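Local coordinates for protein N-(5'-phosphoribosyl)anthranilate isomerase (Thermococcus kodakarensis, PDB 5LHF) that catalyses the isomerisation of N-(5-phospho-beta-D-ribosyl)anthranilate to 1-(2-carboxyphenylamino)-1-deoxy-D-ribulose 5-phosphate, the third step of tryptophan synthesis from chorismate, at residues Lys132-Thr137 / Val160-Leu165. Sequence-based numbering, arbitrary orientation.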
loop_
_atom_site.group_PDB
_atom_site.type_symbol
_atom_site.label_atom_id
_atom_site.label_comp_id
_atom_site.label_asym_id
_atom_site.label_seq_id
_atom_site.Cartn_x
_atom_site.Cartn_y
_atom_site.Cartn_z
ATOM N N LYS A 132 8.460 3.018 4.699
ATOM C CA LYS A 132 7.702 3.551 3.576
ATOM C C LYS A 132 6.398 4.161 4.059
ATOM O O LYS A 132 5.792 3.695 5.027
ATOM C CB LYS A 132 7.401 2.474 2.521
ATOM C CG LYS A 132 8.578 2.093 1.632
ATOM C CD LYS A 132 8.098 1.285 0.425
ATOM C CE LYS A 132 9.250 0.698 -0.391
ATOM N NZ LYS A 132 9.907 1.679 -1.288
ATOM N N ILE A 133 5.971 5.200 3.346
ATOM C CA ILE A 133 4.738 5.933 3.613
ATOM C C ILE A 133 3.789 5.681 2.453
ATOM O O ILE A 133 4.123 5.983 1.298
ATOM C CB ILE A 133 5.002 7.441 3.757
ATOM C CG1 ILE A 133 5.878 7.741 4.978
ATOM C CG2 ILE A 133 3.695 8.225 3.779
ATOM C CD1 ILE A 133 5.238 7.388 6.266
ATOM N N LEU A 134 2.609 5.137 2.742
ATOM C CA LEU A 134 1.569 4.984 1.732
ATOM C C LEU A 134 0.455 5.985 1.998
ATOM O O LEU A 134 -0.008 6.118 3.136
ATOM C CB LEU A 134 1.013 3.555 1.718
ATOM C CG LEU A 134 0.045 3.184 0.592
ATOM C CD1 LEU A 134 0.273 1.715 0.143
ATOM C CD2 LEU A 134 -1.401 3.374 1.057
ATOM N N LEU A 135 0.033 6.689 0.950
ATOM C CA LEU A 135 -1.071 7.640 1.031
ATOM C C LEU A 135 -2.273 7.029 0.319
ATOM O O LEU A 135 -2.250 6.831 -0.902
ATOM C CB LEU A 135 -0.691 8.997 0.422
ATOM C CG LEU A 135 0.435 9.791 1.096
ATOM C CD1 LEU A 135 0.601 11.195 0.491
ATOM C CD2 LEU A 135 0.200 9.882 2.592
ATOM N N ASP A 136 -3.325 6.746 1.076
ATOM C CA ASP A 136 -4.520 6.086 0.554
ATOM C C ASP A 136 -5.563 7.146 0.197
ATOM O O ASP A 136 -6.223 7.698 1.081
ATOM C CB ASP A 136 -5.051 5.100 1.589
ATOM C CG ASP A 136 -6.133 4.204 1.035
ATOM O OD1 ASP A 136 -6.957 3.729 1.833
ATOM O OD2 ASP A 136 -6.170 3.978 -0.194
ATOM N N THR A 137 -5.734 7.408 -1.097
ATOM C CA THR A 137 -6.633 8.450 -1.582
ATOM C C THR A 137 -8.069 7.935 -1.716
ATOM O O THR A 137 -8.310 6.743 -1.907
ATOM C CB THR A 137 -6.154 8.985 -2.931
ATOM O OG1 THR A 137 -6.193 7.934 -3.901
ATOM C CG2 THR A 137 -4.733 9.503 -2.820
ATOM N N VAL A 160 4.298 6.340 -1.412
ATOM C CA VAL A 160 3.627 5.407 -2.307
ATOM C C VAL A 160 2.177 5.859 -2.423
ATOM O O VAL A 160 1.458 5.918 -1.417
ATOM C CB VAL A 160 3.704 3.960 -1.784
ATOM C CG1 VAL A 160 2.955 3.004 -2.721
ATOM C CG2 VAL A 160 5.151 3.513 -1.613
ATOM N N LEU A 161 1.746 6.195 -3.635
ATOM C CA LEU A 161 0.381 6.655 -3.874
ATOM C C LEU A 161 -0.536 5.463 -4.114
ATOM O O LEU A 161 -0.212 4.578 -4.915
ATOM C CB LEU A 161 0.334 7.589 -5.082
ATOM C CG LEU A 161 -1.018 8.245 -5.404
ATOM C CD1 LEU A 161 -1.465 9.202 -4.307
ATOM C CD2 LEU A 161 -0.933 8.963 -6.778
ATOM N N ALA A 162 -1.685 5.448 -3.433
ATOM C CA ALA A 162 -2.614 4.325 -3.525
ATOM C C ALA A 162 -4.044 4.841 -3.549
ATOM O O ALA A 162 -4.314 6.017 -3.277
ATOM C CB ALA A 162 -2.439 3.345 -2.356
ATOM N N GLY A 163 -4.969 3.933 -3.850
ATOM C CA GLY A 163 -6.381 4.253 -3.802
ATOM C C GLY A 163 -7.021 4.446 -5.161
ATOM O O GLY A 163 -6.868 5.498 -5.785
ATOM N N GLY A 164 -7.740 3.425 -5.626
ATOM C CA GLY A 164 -8.515 3.517 -6.849
ATOM C C GLY A 164 -7.730 3.739 -8.123
ATOM O O GLY A 164 -8.294 4.237 -9.094
ATOM N N LEU A 165 -6.449 3.374 -8.158
ATOM C CA LEU A 165 -5.659 3.533 -9.373
ATOM C C LEU A 165 -6.012 2.446 -10.374
ATOM O O LEU A 165 -6.260 1.298 -10.001
ATOM C CB LEU A 165 -4.165 3.473 -9.053
ATOM C CG LEU A 165 -3.681 4.621 -8.184
ATOM C CD1 LEU A 165 -2.190 4.472 -7.854
ATOM C CD2 LEU A 165 -3.979 5.965 -8.874
#
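Thr-137 grips the carbonyl of Ala-162 twice, through its backbone N-H at 3.0 Å (N to O) and its hydroxyl OG1 at 2.8 Å from the same O. Chi1 of 63° sets OG1 between its own backbone N and carbonyl carbon, within reach of that oxygen, while the Thr-137 side chain crosses that of Leu-161 at about a right angle, its CG2 3.6 Å from Leu-161 CD1. A valine here would probably leave the Ala-162 carbonyl with the backbone N-H as its one donor from segment 132-137. Behind this end the strands run parallel, bonded from Val-160 N to Ile-133 O, Leu-135 N to Val-160 O and Ala-162 N to Leu-135 O. Packing is tight on the barrel-interior face: Leu-134 lays CD2 against Ala-162 CB at 3.6 Å and brings CD1 to 4.1 Å from Val-160 CG1. The looser, more open contacts belong to two partly exposed side chains: Lys-132 CD stays 4.2 Å from Val-160 CG2, and Asp-136 OD2 lies 3.6 Å from Gly-163 CA. Gly-163 has a phi of 105°, and a side chain there would collide with Thr-137 O. These are neighbouring strands of the TIM barrel, joined by the beta-alpha-beta crossover through helix 143-156, which covers Leu-135 with Ser-150 and Ile-153; strand 100-106 flanks 132-136, and Asp-183 of strand 181-184 touches Leu-134, Val-160 and Ala-162.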